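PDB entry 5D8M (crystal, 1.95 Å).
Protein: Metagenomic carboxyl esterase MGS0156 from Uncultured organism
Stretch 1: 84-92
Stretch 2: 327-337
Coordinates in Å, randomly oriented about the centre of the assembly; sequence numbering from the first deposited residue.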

# COMPACT_ATOMS: atom_id res chain seq x y z
N THR A 84 -10.02 5.19 -22.00
CA THR A 84 -9.37 4.68 -23.19
C THR A 84 -7.87 5.02 -23.18
O THR A 84 -7.22 4.99 -24.21
CB THR A 84 -10.05 5.22 -24.49
OG1 THR A 84 -10.12 6.65 -24.45
CG2 THR A 84 -11.48 4.65 -24.65
N ALA A 85 -7.33 5.33 -22.00
CA ALA A 85 -5.91 5.72 -21.87
C ALA A 85 -4.90 4.56 -22.02
O ALA A 85 -3.70 4.78 -22.10
CB ALA A 85 -5.70 6.40 -20.53
N GLY A 86 -5.37 3.32 -22.02
CA GLY A 86 -4.44 2.19 -22.08
C GLY A 86 -3.60 2.03 -20.81
O GLY A 86 -2.46 1.57 -20.86
N ILE A 87 -4.15 2.42 -19.66
CA ILE A 87 -3.44 2.28 -18.39
C ILE A 87 -3.61 0.86 -17.87
O ILE A 87 -4.69 0.29 -17.95
CB ILE A 87 -3.95 3.31 -17.35
CG1 ILE A 87 -3.49 4.70 -17.76
CG2 ILE A 87 -3.47 2.96 -15.91
CD1 ILE A 87 -3.95 5.80 -16.83
N ARG A 88 -2.51 0.28 -17.38
CA ARG A 88 -2.54 -0.99 -16.69
C ARG A 88 -2.07 -0.81 -15.25
O ARG A 88 -0.99 -0.29 -15.01
CB ARG A 88 -1.67 -2.03 -17.39
CG ARG A 88 -1.57 -3.35 -16.61
CD ARG A 88 -0.75 -4.37 -17.39
NE ARG A 88 -1.32 -4.65 -18.70
CZ ARG A 88 -2.27 -5.54 -18.93
NH1 ARG A 88 -2.77 -6.27 -17.94
NH2 ARG A 88 -2.73 -5.70 -20.15
N LEU A 89 -2.91 -1.23 -14.31
CA LEU A 89 -2.58 -1.24 -12.91
C LEU A 89 -1.83 -2.55 -12.61
O LEU A 89 -2.36 -3.64 -12.80
CB LEU A 89 -3.85 -1.14 -12.06
CG LEU A 89 -4.83 -0.02 -12.44
CD1 LEU A 89 -6.11 -0.12 -11.59
CD2 LEU A 89 -4.18 1.36 -12.30
N VAL A 90 -0.58 -2.40 -12.21
CA VAL A 90 0.24 -3.52 -11.79
C VAL A 90 0.20 -3.59 -10.26
O VAL A 90 0.77 -2.73 -9.58
CB VAL A 90 1.68 -3.39 -12.31
CG1 VAL A 90 2.47 -4.63 -11.93
CG2 VAL A 90 1.65 -3.20 -13.85
N LEU A 91 -0.48 -4.60 -9.76
CA LEU A 91 -0.75 -4.79 -8.35
C LEU A 91 0.36 -5.60 -7.69
O LEU A 91 0.66 -6.68 -8.12
CB LEU A 91 -2.09 -5.51 -8.16
CG LEU A 91 -3.28 -4.95 -8.94
CD1 LEU A 91 -4.51 -5.90 -8.85
CD2 LEU A 91 -3.62 -3.57 -8.41
N VAL A 92 0.98 -5.04 -6.66
CA VAL A 92 2.06 -5.72 -5.97
C VAL A 92 1.74 -5.81 -4.49
O VAL A 92 1.67 -4.78 -3.81
CB VAL A 92 3.40 -4.98 -6.16
CG1 VAL A 92 4.52 -5.75 -5.50
CG2 VAL A 92 3.67 -4.73 -7.65
N LEU A 327 -12.15 2.61 -4.11
CA LEU A 327 -10.81 3.12 -3.84
C LEU A 327 -9.88 2.91 -5.03
O LEU A 327 -9.19 3.84 -5.42
CB LEU A 327 -10.20 2.44 -2.60
CG LEU A 327 -8.82 2.98 -2.14
CD1 LEU A 327 -8.95 4.37 -1.45
CD2 LEU A 327 -8.14 1.98 -1.18
N LEU A 328 -9.87 1.70 -5.60
CA LEU A 328 -8.98 1.40 -6.71
C LEU A 328 -9.39 2.18 -7.97
O LEU A 328 -8.53 2.68 -8.69
CB LEU A 328 -8.98 -0.10 -7.01
CG LEU A 328 -7.93 -0.60 -8.01
CD1 LEU A 328 -6.52 -0.34 -7.47
CD2 LEU A 328 -8.13 -2.10 -8.31
N GLU A 329 -10.69 2.28 -8.23
CA GLU A 329 -11.15 3.09 -9.33
C GLU A 329 -10.79 4.58 -9.15
O GLU A 329 -10.36 5.23 -10.11
CB GLU A 329 -12.67 2.93 -9.52
CG GLU A 329 -13.15 3.56 -10.82
CD GLU A 329 -14.66 3.64 -10.95
OE1 GLU A 329 -15.39 2.76 -10.39
OE2 GLU A 329 -15.14 4.60 -11.60
N ALA A 330 -10.94 5.11 -7.94
CA ALA A 330 -10.55 6.49 -7.68
C ALA A 330 -9.05 6.68 -7.91
O ALA A 330 -8.62 7.69 -8.49
CB ALA A 330 -10.95 6.91 -6.23
N ILE A 331 -8.25 5.73 -7.45
CA ILE A 331 -6.82 5.78 -7.68
C ILE A 331 -6.52 5.87 -9.19
O ILE A 331 -5.81 6.78 -9.61
CB ILE A 331 -6.10 4.55 -7.09
CG1 ILE A 331 -6.10 4.61 -5.55
CG2 ILE A 331 -4.67 4.38 -7.67
CD1 ILE A 331 -5.74 3.26 -4.94
N ALA A 332 -7.08 4.94 -9.97
CA ALA A 332 -6.88 4.92 -11.42
C ALA A 332 -7.28 6.23 -12.09
O ALA A 332 -6.59 6.71 -12.97
CB ALA A 332 -7.66 3.74 -12.07
N ARG A 333 -8.43 6.77 -11.70
CA ARG A 333 -8.94 7.99 -12.31
C ARG A 333 -8.12 9.22 -11.90
O ARG A 333 -7.91 10.11 -12.73
CB ARG A 333 -10.42 8.21 -11.97
CG ARG A 333 -11.34 7.16 -12.63
CD ARG A 333 -12.76 7.66 -12.68
NE ARG A 333 -13.73 6.63 -13.02
CZ ARG A 333 -14.12 6.33 -14.25
NH1 ARG A 333 -13.59 6.97 -15.31
NH2 ARG A 333 -15.03 5.39 -14.43
N TYR A 334 -7.66 9.26 -10.65
CA TYR A 334 -6.83 10.38 -10.18
C TYR A 334 -5.51 10.38 -10.95
O TYR A 334 -5.07 11.42 -11.45
CB TYR A 334 -6.54 10.29 -8.65
CG TYR A 334 -5.79 11.51 -8.13
CD1 TYR A 334 -4.42 11.67 -8.37
CD2 TYR A 334 -6.45 12.50 -7.41
CE1 TYR A 334 -3.74 12.79 -7.92
CE2 TYR A 334 -5.77 13.62 -6.95
CZ TYR A 334 -4.42 13.76 -7.22
OH TYR A 334 -3.74 14.87 -6.79
N VAL A 335 -4.87 9.22 -11.05
CA VAL A 335 -3.56 9.16 -11.70
C VAL A 335 -3.68 9.45 -13.20
O VAL A 335 -2.89 10.24 -13.75
CB VAL A 335 -2.87 7.78 -11.47
CG1 VAL A 335 -1.55 7.71 -12.23
CG2 VAL A 335 -2.63 7.58 -9.98
N GLU A 336 -4.68 8.88 -13.86
CA GLU A 336 -4.90 9.21 -15.27
C GLU A 336 -5.11 10.71 -15.47
O GLU A 336 -4.56 11.31 -16.40
CB GLU A 336 -6.10 8.46 -15.85
CG GLU A 336 -6.38 8.87 -17.31
CD GLU A 336 -7.57 8.16 -17.92
OE1 GLU A 336 -7.97 7.08 -17.41
OE2 GLU A 336 -8.10 8.67 -18.93
N GLU A 337 -5.89 11.32 -14.59
CA GLU A 337 -6.11 12.75 -14.65
C GLU A 337 -4.81 13.51 -14.39
O GLU A 337 -4.49 14.48 -15.08
CB GLU A 337 -7.18 13.18 -13.65
CG GLU A 337 -7.47 14.69 -13.63
CD GLU A 337 -8.61 15.06 -12.67
OE1 GLU A 337 -8.35 15.17 -11.45
OE2 GLU A 337 -9.76 15.23 -13.14
O HOH W 1 -9.67 8.05 -21.00

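Residues 87-92 form a β-strand preceded by residues 84-86 in loop or turn, and residues 327-337 lie within a longer α-helix that extends beyond the stretch at both ends. The N-to-C directions of strand and helix differ by 129°, so the two run obliquely antiparallel, and their axes come no closer than 10.3 Å. That separation leaves room for one layer of side chains between the backbones. The register follows from the CA atoms: Leu 89 CA lies 7.7 Å from Ala 332 CA, and Ala 85 CA lies 7.5 Å from Glu 336 CA. A step of four residues on each side thus joins the two pairings, in opposite sequence directions.

Side chains from one side of each element meet between the backbones. The helix is held by i to i+4 hydrogen bonds, among them Ala 332 N to Leu 328 O (3.0 Å) and Glu 336 N to Ala 332 O (3.0 Å), and this spacing brings Leu 328, Ala 332 and Glu 336 onto the side facing the strand. In the strand the alternation of side chains sends Ile 87 and Leu 89 toward the helix, whereas Arg 88, Val 90 and Val 92 remain out of its reach. Leu 91 starts sideways, but its end comes nearer.

The centre of the contact is apolar. Leu 89 CD1 approaches Leu 328 CG at 4.0 Å and Ala 332 CB at 4.2 Å, so a single methyl group touches two residues one helical turn apart. The short side chain of Ala 332 coincides with one of the closest CA pairs. Leu 91 CD2 extends the patch to Leu 328 CD1 at 4.4 Å, a looser van der Waals contact. No hydrogen bond or salt bridge links the stretches directly; 308 Å² of surface is buried, both sides summed.

Toward the loop the chemistry becomes mixed. The side chain of Glu 336 is extended, with chi1 and chi2 both t, and its aliphatic part serves as a packing surface: Ile 87 CD1 lies 3.6 Å from Glu 336 CB. Farther out, Ala 85 CB sits 3.7 Å from Glu 336 CD, beside the carboxylate. A water completes this end, accepting from Thr 84 N at 3.0 Å and donating to Glu 336 OE2 at 2.7 Å, which bridges loop and helix even though the CA-to-CB bond of Thr 84 points away from the helix.

On the helix, the CA-to-CB bonds of Arg 333 and Glu 329 point away from the strand, and the two side chains form a salt bridge, Arg 333 NE to Glu 329 OE2 at 2.9 Å, spanning one turn.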